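Local atomic coordinates of putative Transcriptional Regulator (Rhodococcus sp., PDB entry 2IA2), a protein that probably regulates transcription as an IclR-family factor, joining a helix-turn-helix DNA-binding domain to a C-terminal GAF-like domain expected to sense a small effector. Residues V95-L100 and D255-L260; S112-L116 and M150-L155; P159-L163 and I190-R194; S211-P215 and L245-L249. One frame throughout, in Å; residues are numbered along the deposited sequence.

Interaction 1 (V95-L100 and D255-L260); sequences VAQPHL and DIEQDL
H99 and D259 make the direct hydrogen bond between segments 95-100 and 255-260, which run roughly antiparallel on helices 92-107 and 246-264, on one face of the antiparallel sheet in the GAF-like C-terminal domain. H99 NE2 donates to D259 OD2 at 2.7 Å. The acceptor sits in the imidazole plane, but the ring is turned 51° from the carboxylate, and its N-H meets OD2 from above the carboxylate plane. I256 and H99 run alongside each other, pointing opposite ways, with I256 CG1 3.6 Å from H99 CB, and I256 CD1 reaches on to A96 CB at 4.0 Å. One turn away, V95 CG1, anti to its own backbone N (chi1 166°), rests on D259 CB at 3.6 Å. An alanine at H99 is likely to leave D259 OD2 without its direct partner across the contact and to open a gap above I256 CG1. Further out, V113 of strand 110-117 lies against A96 and L100, I216 of strand 209-217 against I256, and P77 of the second subunit packs on D259. At the polar edge a water bridges the segments, donating to V95 O and, at 2.9 Å, to D259 OD2.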
loop_
_atom_site.group_PDB
_atom_site.type_symbol
_atom_site.label_atom_id
_atom_site.label_comp_id
_atom_site.label_asym_id
_atom_site.label_seq_id
_atom_site.Cartn_x
_atom_site.Cartn_y
_atom_site.Cartn_z
ATOM N N VAL A 95 4.983 6.197 6.257
ATOM C CA VAL A 95 5.879 6.133 5.099
ATOM C C VAL A 95 7.000 7.202 5.237
ATOM O O VAL A 95 8.204 6.904 5.081
ATOM C CB VAL A 95 5.118 6.285 3.777
ATOM C CG1 VAL A 95 6.100 6.568 2.614
ATOM C CG2 VAL A 95 4.204 5.005 3.484
ATOM N N ALA A 96 6.593 8.417 5.595
ATOM C CA ALA A 96 7.494 9.563 5.794
ATOM C C ALA A 96 8.489 9.433 6.928
ATOM O O ALA A 96 9.624 9.797 6.760
ATOM C CB ALA A 96 6.676 10.822 5.955
ATOM N N GLN A 97 8.069 8.918 8.088
ATOM C CA GLN A 97 8.950 8.857 9.278
ATOM C C GLN A 97 10.419 8.420 9.062
ATOM O O GLN A 97 11.316 9.169 9.412
ATOM C CB GLN A 97 8.285 8.119 10.468
ATOM C CG GLN A 97 8.882 8.468 11.853
ATOM C CD GLN A 97 8.692 9.956 12.216
ATOM O OE1 GLN A 97 7.669 10.559 11.907
ATOM N NE2 GLN A 97 9.649 10.516 12.895
ATOM N N PRO A 98 10.677 7.207 8.524
ATOM C CA PRO A 98 12.082 6.815 8.412
ATOM C C PRO A 98 12.888 7.780 7.514
ATOM O O PRO A 98 14.080 7.951 7.717
ATOM C CB PRO A 98 12.045 5.399 7.809
ATOM C CG PRO A 98 10.630 5.069 7.548
ATOM C CD PRO A 98 9.736 6.169 8.026
ATOM N N HIS A 99 12.229 8.426 6.579
ATOM C CA HIS A 99 12.889 9.338 5.696
ATOM C C HIS A 99 13.189 10.651 6.390
ATOM O O HIS A 99 14.215 11.188 6.210
ATOM C CB HIS A 99 12.084 9.555 4.428
ATOM C CG HIS A 99 11.900 8.321 3.614
ATOM N ND1 HIS A 99 12.930 7.689 2.977
ATOM C CD2 HIS A 99 10.805 7.589 3.360
ATOM C CE1 HIS A 99 12.480 6.624 2.359
ATOM N NE2 HIS A 99 11.188 6.544 2.575
ATOM N N LEU A 100 12.286 11.109 7.225
ATOM C CA LEU A 100 12.563 12.274 8.098
ATOM C C LEU A 100 13.687 11.991 9.042
ATOM O O LEU A 100 14.520 12.870 9.292
ATOM C CB LEU A 100 11.331 12.678 8.911
ATOM C CG LEU A 100 10.155 13.155 8.052
ATOM C CD1 LEU A 100 9.037 13.688 8.994
ATOM C CD2 LEU A 100 10.557 14.167 6.961
ATOM N N ASP A 255 12.298 10.384 -2.309
ATOM C CA ASP A 255 12.253 9.103 -1.596
ATOM C C ASP A 255 10.889 8.807 -0.969
ATOM O O ASP A 255 10.457 7.668 -0.981
ATOM C CB ASP A 255 13.268 9.080 -0.445
ATOM C CG ASP A 255 14.712 9.125 -0.930
ATOM O OD1 ASP A 255 14.957 8.897 -2.135
ATOM O OD2 ASP A 255 15.595 9.354 -0.085
ATOM N N ILE A 256 10.266 9.816 -0.362
ATOM C CA ILE A 256 8.952 9.648 0.274
ATOM C C ILE A 256 7.866 9.391 -0.804
ATOM O O ILE A 256 7.059 8.447 -0.684
ATOM C CB ILE A 256 8.573 10.887 1.204
ATOM C CG1 ILE A 256 9.493 10.943 2.423
ATOM C CG2 ILE A 256 7.100 10.820 1.705
ATOM C CD1 ILE A 256 9.303 12.192 3.333
ATOM N N GLU A 257 7.896 10.183 -1.869
ATOM C CA GLU A 257 7.025 9.978 -3.044
ATOM C C GLU A 257 7.066 8.565 -3.578
ATOM O O GLU A 257 6.034 7.994 -3.888
ATOM C CB GLU A 257 7.466 10.866 -4.213
ATOM C CG GLU A 257 7.013 12.247 -3.995
ATOM C CD GLU A 257 7.362 13.173 -5.169
ATOM O OE1 GLU A 257 8.193 12.791 -6.025
ATOM O OE2 GLU A 257 6.811 14.281 -5.207
ATOM N N GLN A 258 8.274 8.046 -3.721
ATOM C CA GLN A 258 8.458 6.773 -4.382
ATOM C C GLN A 258 7.881 5.692 -3.480
ATOM O O GLN A 258 7.218 4.807 -3.960
ATOM C CB GLN A 258 9.921 6.472 -4.627
ATOM C CG GLN A 258 10.525 7.345 -5.682
ATOM C CD GLN A 258 11.901 6.884 -6.076
ATOM O OE1 GLN A 258 12.418 5.868 -5.563
ATOM N NE2 GLN A 258 12.507 7.608 -6.995
ATOM N N ASP A 259 8.118 5.790 -2.171
ATOM C CA ASP A 259 7.576 4.796 -1.217
ATOM C C ASP A 259 6.060 4.873 -1.151
ATOM O O ASP A 259 5.351 3.876 -0.987
ATOM C CB ASP A 259 8.184 4.996 0.206
ATOM C CG ASP A 259 9.513 4.246 0.391
ATOM O OD1 ASP A 259 9.926 3.521 -0.545
ATOM O OD2 ASP A 259 10.099 4.327 1.481
ATOM N N LEU A 260 5.554 6.074 -1.232
ATOM C CA LEU A 260 4.124 6.259 -1.088
ATOM C C LEU A 260 3.464 5.632 -2.299
ATOM O O LEU A 260 2.418 5.022 -2.193
ATOM C CB LEU A 260 3.814 7.740 -1.007
ATOM C CG LEU A 260 2.509 8.298 -0.452
ATOM C CD1 LEU A 260 2.244 7.897 1.036
ATOM C CD2 LEU A 260 2.674 9.848 -0.593
HETATM O O HOH W 1 8.952 4.320 4.108
HETATM O O HOH W 2 15.548 8.947 2.404
#

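Interaction 2 (S112-L116 and M150-L155); sequences SVSIL and MGRVLL
S114 OG is a buried hydroxyl flanked on one side by the side chain of M150, a selenomethionine, and it has no hydrogen-bonding partner in the model. It lies 3.2 Å from M150 SE and 3.3 Å from M150 CB, with CG and CE close by, so one bent chain lines that side of the oxygen. The serine places its hydroxyl between the backbone N and the carbonyl carbon (chi1 61°), and this turns OG to the helix. M150 runs out to meet it and then bends at its last torsion (chi3 -64°), which brings the terminal CE back over S114 CB at 3.8 Å and to within 4.1 Å of S112 CB. At the other end the side chains that meet are all apolar. L154 CD1 lies on the backbone of the strand, 3.6 Å from L116 N, and the side chains of L116 and L154 lie alongside, head to tail, with their CB atoms 4.0 Å apart. A looser methyl contact joins L116 CD2 and L155 CD2. Behind the helix, L155 packs on I190 of helix 183-196; beside S114, M150 also touches A226 and N228 on the adjoining strand 223-232. Helix 149-156 thus lies across strand 110-117, the short segments meeting at 46°, as one layer of an alpha/beta domain with an antiparallel central sheet, consistent with the GAF-like fold of IclR C-terminal domains.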
loop_
_atom_site.group_PDB
_atom_site.type_symbol
_atom_site.label_atom_id
_atom_site.label_comp_id
_atom_site.label_asym_id
_atom_site.label_seq_id
_atom_site.Cartn_x
_atom_site.Cartn_y
_atom_site.Cartn_z
ATOM N N SER A 112 9.803 17.979 8.976
ATOM C CA SER A 112 8.417 17.671 9.207
ATOM C C SER A 112 7.734 17.348 7.911
ATOM O O SER A 112 8.223 17.733 6.792
ATOM C CB SER A 112 7.686 18.891 9.757
ATOM O OG SER A 112 8.332 19.387 10.932
ATOM N N VAL A 113 6.547 16.741 8.040
ATOM C CA VAL A 113 5.675 16.598 6.867
ATOM C C VAL A 113 4.332 17.172 7.271
ATOM O O VAL A 113 3.877 16.939 8.379
ATOM C CB VAL A 113 5.584 15.102 6.384
ATOM C CG1 VAL A 113 4.394 14.886 5.426
ATOM C CG2 VAL A 113 6.865 14.676 5.697
ATOM N N SER A 114 3.671 17.893 6.362
ATOM C CA SER A 114 2.309 18.382 6.657
ATOM C C SER A 114 1.395 18.188 5.472
ATOM O O SER A 114 1.837 17.894 4.347
ATOM C CB SER A 114 2.311 19.879 7.027
ATOM O OG SER A 114 2.812 20.615 5.915
ATOM N N ILE A 115 0.097 18.324 5.741
ATOM C CA ILE A 115 -0.894 18.273 4.691
ATOM C C ILE A 115 -1.759 19.509 4.830
ATOM O O ILE A 115 -1.693 20.178 5.855
ATOM C CB ILE A 115 -1.749 16.974 4.802
ATOM C CG1 ILE A 115 -2.506 16.961 6.143
ATOM C CG2 ILE A 115 -0.844 15.744 4.569
ATOM C CD1 ILE A 115 -3.537 15.919 6.262
ATOM N N LEU A 116 -2.559 19.805 3.811
ATOM C CA LEU A 116 -3.385 21.006 3.809
ATOM C C LEU A 116 -4.784 20.716 4.346
ATOM O O LEU A 116 -5.395 19.705 3.996
ATOM C CB LEU A 116 -3.477 21.593 2.399
ATOM C CG LEU A 116 -4.077 22.996 2.285
ATOM C CD1 LEU A 116 -3.180 24.022 2.960
ATOM C CD2 LEU A 116 -4.316 23.362 0.828
HETATM N N MSE A 150 5.826 25.042 3.861
HETATM C CA MSE A 150 4.960 23.923 3.495
HETATM C C MSE A 150 3.589 24.423 2.968
HETATM O O MSE A 150 3.075 23.898 2.004
HETATM C CB MSE A 150 4.774 22.994 4.700
HETATM C CG MSE A 150 6.053 22.218 4.931
HETATM SE SE MSE A 150 5.945 20.770 6.205
HETATM C CE MSE A 150 5.530 21.753 7.821
ATOM N N GLY A 151 3.030 25.446 3.588
ATOM C CA GLY A 151 1.766 26.005 3.147
ATOM C C GLY A 151 1.805 26.531 1.740
ATOM O O GLY A 151 0.879 26.270 0.964
ATOM N N ARG A 152 2.877 27.249 1.380
ATOM C CA ARG A 152 3.021 27.762 0.008
ATOM C C ARG A 152 3.224 26.694 -1.001
ATOM O O ARG A 152 2.761 26.815 -2.125
ATOM C CB ARG A 152 4.120 28.826 -0.077
ATOM C CG ARG A 152 3.684 30.002 0.742
ATOM C CD ARG A 152 4.618 31.196 0.591
ATOM N NE ARG A 152 4.186 32.264 1.499
ATOM C CZ ARG A 152 4.878 33.385 1.716
ATOM N NH1 ARG A 152 6.027 33.622 1.074
ATOM N NH2 ARG A 152 4.409 34.283 2.567
ATOM N N VAL A 153 3.945 25.660 -0.621
ATOM C CA VAL A 153 4.055 24.443 -1.421
ATOM C C VAL A 153 2.687 23.798 -1.658
ATOM O O VAL A 153 2.363 23.364 -2.793
ATOM C CB VAL A 153 5.055 23.426 -0.757
ATOM C CG1 VAL A 153 4.948 22.040 -1.381
ATOM C CG2 VAL A 153 6.496 23.939 -0.899
ATOM N N LEU A 154 1.891 23.663 -0.595
ATOM C CA LEU A 154 0.579 23.004 -0.714
ATOM C C LEU A 154 -0.377 23.850 -1.556
ATOM O O LEU A 154 -1.092 23.294 -2.417
ATOM C CB LEU A 154 -0.034 22.666 0.693
ATOM C CG LEU A 154 0.743 21.519 1.389
ATOM C CD1 LEU A 154 0.502 21.528 2.881
ATOM C CD2 LEU A 154 0.370 20.138 0.790
ATOM N N LEU A 155 -0.389 25.167 -1.309
ATOM C CA LEU A 155 -1.191 26.092 -2.103
ATOM C C LEU A 155 -0.835 26.097 -3.608
ATOM O O LEU A 155 -1.734 26.196 -4.460
ATOM C CB LEU A 155 -1.081 27.496 -1.547
ATOM C CG LEU A 155 -1.611 27.692 -0.126
ATOM C CD1 LEU A 155 -1.282 29.121 0.368
ATOM C CD2 LEU A 155 -3.100 27.407 -0.064
#

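Interaction 3 (P159-L163 and I190-R194); sequences PDDEL and ILAVR
D160 and R194 meet as a salt bridge at the edge of the guanidinium. The strong bond runs from R194 NH1 to D160 OD1 at 3.0 Å, nearly straight, with the oxygen close to the guanidinium plane and met on its syn side, 17° out of the carboxylate plane. The two flat groups are not coplanar but turned 35° from each other. R194 NH2 leans toward the same oxygen through a weak bond of 3.4 Å, so a single carboxylate oxygen serves both terminal nitrogens. The arginine stretches out from its helix, CG anti to the backbone N, and then bends at chi3 (-100°), which swings its head round toward the first turn of helix 160-169. L191 CD2 lies above one face of the guanidinium, set toward the rim. L163 comes at R194 from the opposite direction, its CD2 4.0 Å from NH2 and oblique to the plane. That same methyl carries the apolar half of the contact: L163 CD2 touches I190 CG2 and L191 CD2, each at 4.2 Å, and this greasy patch backs a salt bridge whose two residues are themselves exposed. With its carboxylate beside the first turn of a helix, D160 would probably also gain from the helix dipole. P159 is the N-cap there, and its carbonyl O accepts from L163 N. R194 NE donates to A156 O, tying the arginine to the end of helix 149-156. On that same helix A156 packs against I190 and V153 against V193, so helix 183-196 lies beside 149-156, with the start of 160-169 bound at its flank.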
loop_
_atom_site.group_PDB
_atom_site.type_symbol
_atom_site.label_atom_id
_atom_site.label_comp_id
_atom_site.label_asym_id
_atom_site.label_seq_id
_atom_site.Cartn_x
_atom_site.Cartn_y
_atom_site.Cartn_z
ATOM N N PRO A 159 -5.794 23.373 -7.722
ATOM C CA PRO A 159 -6.321 23.869 -9.034
ATOM C C PRO A 159 -6.448 25.393 -8.990
ATOM O O PRO A 159 -6.766 25.943 -7.907
ATOM C CB PRO A 159 -7.717 23.229 -9.118
ATOM C CG PRO A 159 -7.583 21.921 -8.267
ATOM C CD PRO A 159 -6.698 22.382 -7.099
ATOM N N ASP A 160 -6.199 26.072 -10.117
ATOM C CA ASP A 160 -6.267 27.549 -10.184
ATOM C C ASP A 160 -7.531 28.180 -9.618
ATOM O O ASP A 160 -7.476 29.236 -8.987
ATOM C CB ASP A 160 -6.083 28.038 -11.635
ATOM C CG ASP A 160 -4.635 27.905 -12.121
ATOM O OD1 ASP A 160 -3.703 28.051 -11.271
ATOM O OD2 ASP A 160 -4.441 27.653 -13.342
ATOM N N ASP A 161 -8.684 27.557 -9.829
ATOM C CA ASP A 161 -9.918 28.177 -9.328
ATOM C C ASP A 161 -9.975 28.088 -7.820
ATOM O O ASP A 161 -10.492 28.991 -7.169
ATOM C CB ASP A 161 -11.216 27.642 -9.976
ATOM C CG ASP A 161 -11.321 26.111 -9.983
ATOM O OD1 ASP A 161 -10.430 25.406 -9.440
ATOM O OD2 ASP A 161 -12.314 25.608 -10.577
ATOM N N GLU A 162 -9.422 27.006 -7.275
ATOM C CA GLU A 162 -9.355 26.832 -5.811
ATOM C C GLU A 162 -8.349 27.773 -5.188
ATOM O O GLU A 162 -8.656 28.414 -4.182
ATOM C CB GLU A 162 -9.043 25.388 -5.416
ATOM C CG GLU A 162 -10.098 24.418 -5.883
ATOM C CD GLU A 162 -9.897 23.016 -5.378
ATOM O OE1 GLU A 162 -8.956 22.790 -4.590
ATOM O OE2 GLU A 162 -10.705 22.135 -5.767
ATOM N N LEU A 163 -7.169 27.884 -5.786
ATOM C CA LEU A 163 -6.194 28.867 -5.334
ATOM C C LEU A 163 -6.758 30.302 -5.295
ATOM O O LEU A 163 -6.576 31.034 -4.322
ATOM C CB LEU A 163 -4.934 28.812 -6.201
ATOM C CG LEU A 163 -3.865 29.847 -5.859
ATOM C CD1 LEU A 163 -3.400 29.699 -4.408
ATOM C CD2 LEU A 163 -2.685 29.727 -6.826
ATOM N N ILE A 190 3.629 32.137 -4.432
ATOM C CA ILE A 190 3.089 30.782 -4.589
ATOM C C ILE A 190 3.339 30.200 -5.991
ATOM O O ILE A 190 3.694 29.038 -6.116
ATOM C CB ILE A 190 1.593 30.715 -4.232
ATOM C CG1 ILE A 190 1.405 30.881 -2.722
ATOM C CG2 ILE A 190 0.986 29.436 -4.721
ATOM C CD1 ILE A 190 0.063 31.448 -2.320
ATOM N N LEU A 191 3.140 31.002 -7.040
ATOM C CA LEU A 191 3.452 30.547 -8.387
ATOM C C LEU A 191 4.973 30.347 -8.573
ATOM O O LEU A 191 5.367 29.449 -9.314
ATOM C CB LEU A 191 2.872 31.486 -9.473
ATOM C CG LEU A 191 1.373 31.827 -9.418
ATOM C CD1 LEU A 191 0.963 32.777 -10.598
ATOM C CD2 LEU A 191 0.515 30.584 -9.381
ATOM N N ALA A 192 5.813 31.160 -7.923
ATOM C CA ALA A 192 7.273 30.917 -7.982
ATOM C C ALA A 192 7.601 29.514 -7.431
ATOM O O ALA A 192 8.378 28.781 -8.009
ATOM C CB ALA A 192 8.040 31.982 -7.225
ATOM N N VAL A 193 6.964 29.134 -6.324
ATOM C CA VAL A 193 7.099 27.796 -5.755
ATOM C C VAL A 193 6.712 26.726 -6.760
ATOM O O VAL A 193 7.342 25.700 -6.856
ATOM C CB VAL A 193 6.203 27.642 -4.498
ATOM C CG1 VAL A 193 6.250 26.212 -3.981
ATOM C CG2 VAL A 193 6.640 28.631 -3.423
ATOM N N ARG A 194 5.643 26.966 -7.503
ATOM C CA ARG A 194 5.230 26.039 -8.559
ATOM C C ARG A 194 6.392 25.862 -9.554
ATOM O O ARG A 194 6.758 24.743 -9.859
ATOM C CB ARG A 194 3.969 26.562 -9.245
ATOM C CG ARG A 194 3.028 25.498 -9.828
ATOM C CD ARG A 194 1.740 26.191 -10.360
ATOM N NE ARG A 194 0.549 26.147 -9.485
ATOM C CZ ARG A 194 -0.666 26.570 -9.846
ATOM N NH1 ARG A 194 -0.844 27.113 -11.045
ATOM N NH2 ARG A 194 -1.698 26.475 -9.018
#

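Interaction 4 (S211-P215 and L245-L249); sequences SMAAP and LIPSL
M212, a selenomethionine, and L249 make the tight part of this contact between strand 209-217 and the first turn of helix 246-264. L249 CD2 drops onto the strand, 3.4 Å from the carbonyl O of M212 and 3.6 Å from M212 CG. The leucine gets there by holding CG anti to its backbone N (chi1 175°), which directs the branch down to the sheet. M212 crosses it obliquely and then bends twice. Its middle torsion, -123°, is far from staggered and probably somewhat strained, and the turn brings the selenium beneath the start of the helix. Here the fit is easier: SE lies 4.0 Å from L245 CB, with the two side chains crossing at about a right angle, and I246 CG1 stands 4.0 Å from M212 CG. The other end is looser again, where A214 CB lies 4.2 Å from L249 CG. The solvent side begins with P247, which is exposed and makes no contact with the strand segment. Within the sheet, M212 and A214 are bonded through their backbones to I229 and V227 of the adjoining strand 223-232, and the side chain of I229 also lies against L245 and L249. V107 of helix 92-107 also packs on L245. No hydrogen bond crosses between the two segments. Their contact is van der Waals packing, so burial rather than directional bonding is probably the main source of cohesion.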
loop_
_atom_site.group_PDB
_atom_site.type_symbol
_atom_site.label_atom_id
_atom_site.label_comp_id
_atom_site.label_asym_id
_atom_site.label_seq_id
_atom_site.Cartn_x
_atom_site.Cartn_y
_atom_site.Cartn_z
ATOM N N SER A 211 12.451 28.446 7.063
ATOM C CA SER A 211 11.926 27.108 6.695
ATOM C C SER A 211 12.097 26.951 5.234
ATOM O O SER A 211 11.993 27.942 4.520
ATOM C CB SER A 211 10.439 27.031 6.985
ATOM O OG SER A 211 10.250 27.106 8.397
HETATM N N MSE A 212 12.295 25.709 4.781
HETATM C CA MSE A 212 12.254 25.409 3.343
HETATM C C MSE A 212 11.492 24.117 3.107
HETATM O O MSE A 212 11.603 23.207 3.914
HETATM C CB MSE A 212 13.660 25.311 2.769
HETATM C CG MSE A 212 14.534 24.215 3.361
HETATM SE SE MSE A 212 16.254 24.975 4.143
HETATM C CE MSE A 212 15.471 26.190 5.638
ATOM N N ALA A 213 10.710 24.052 2.046
ATOM C CA ALA A 213 9.811 22.921 1.839
ATOM C C ALA A 213 9.755 22.496 0.385
ATOM O O ALA A 213 10.037 23.287 -0.519
ATOM C CB ALA A 213 8.392 23.243 2.352
ATOM N N ALA A 214 9.354 21.255 0.162
ATOM C CA ALA A 214 9.272 20.697 -1.168
ATOM C C ALA A 214 7.975 19.861 -1.204
ATOM O O ALA A 214 7.510 19.370 -0.159
ATOM C CB ALA A 214 10.450 19.819 -1.408
ATOM N N PRO A 215 7.353 19.753 -2.383
ATOM C CA PRO A 215 6.174 18.902 -2.531
ATOM C C PRO A 215 6.427 17.407 -2.435
ATOM O O PRO A 215 7.483 16.875 -2.856
ATOM C CB PRO A 215 5.672 19.261 -3.929
ATOM C CG PRO A 215 6.976 19.712 -4.689
ATOM C CD PRO A 215 7.664 20.507 -3.632
ATOM N N LEU A 245 21.371 22.203 2.533
ATOM C CA LEU A 245 20.145 21.654 3.108
ATOM C C LEU A 245 19.118 21.366 2.030
ATOM O O LEU A 245 18.454 20.337 2.091
ATOM C CB LEU A 245 19.483 22.607 4.125
ATOM C CG LEU A 245 20.336 23.068 5.331
ATOM C CD1 LEU A 245 19.538 23.982 6.280
ATOM C CD2 LEU A 245 20.871 21.888 6.029
ATOM N N ILE A 246 18.947 22.285 1.081
ATOM C CA ILE A 246 17.874 22.129 0.110
ATOM C C ILE A 246 18.131 20.890 -0.799
ATOM O O ILE A 246 17.214 20.181 -1.075
ATOM C CB ILE A 246 17.627 23.434 -0.702
ATOM C CG1 ILE A 246 16.993 24.485 0.213
ATOM C CG2 ILE A 246 16.762 23.139 -2.014
ATOM C CD1 ILE A 246 16.994 25.905 -0.355
ATOM N N PRO A 247 19.392 20.610 -1.230
ATOM C CA PRO A 247 19.636 19.373 -2.021
ATOM C C PRO A 247 19.151 18.099 -1.338
ATOM O O PRO A 247 18.554 17.249 -1.979
ATOM C CB PRO A 247 21.175 19.347 -2.160
ATOM C CG PRO A 247 21.541 20.842 -2.145
ATOM C CD PRO A 247 20.642 21.399 -1.071
ATOM N N SER A 248 19.415 17.972 -0.045
ATOM C CA SER A 248 18.962 16.805 0.712
ATOM C C SER A 248 17.458 16.790 0.853
ATOM O O SER A 248 16.856 15.755 0.721
ATOM C CB SER A 248 19.631 16.788 2.098
ATOM O OG SER A 248 21.009 16.639 1.917
ATOM N N LEU A 249 16.864 17.954 1.132
ATOM C CA LEU A 249 15.400 18.081 1.214
ATOM C C LEU A 249 14.722 17.560 -0.088
ATOM O O LEU A 249 13.750 16.811 -0.040
ATOM C CB LEU A 249 15.039 19.540 1.524
ATOM C CG LEU A 249 13.521 19.825 1.505
ATOM C CD1 LEU A 249 12.825 19.055 2.581
ATOM C CD2 LEU A 249 13.248 21.285 1.658
#

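How the interactions relate
All four contacts belong to the IclR C-terminal domain and are arranged about its six-stranded antiparallel sheet. Interactions 1 and 4 share helix 246-264 and lie on one face, their centres 14 Å apart. Interaction 2 lies on the opposite face: successive residues of strand 110-117 point to opposite sides of the sheet, and V153 of helix 149-156 packs on A213 of interaction 4. Interaction 3, whose centre is 24 Å from that of interaction 1, forms an outer layer, touching interaction 2 where L163 CD1 meets L155 O. Interactions 2, 3 and 4 follow in sequence, all between the two segments of interaction 1, which thus brings an early helix of this region and the chain's last helix together.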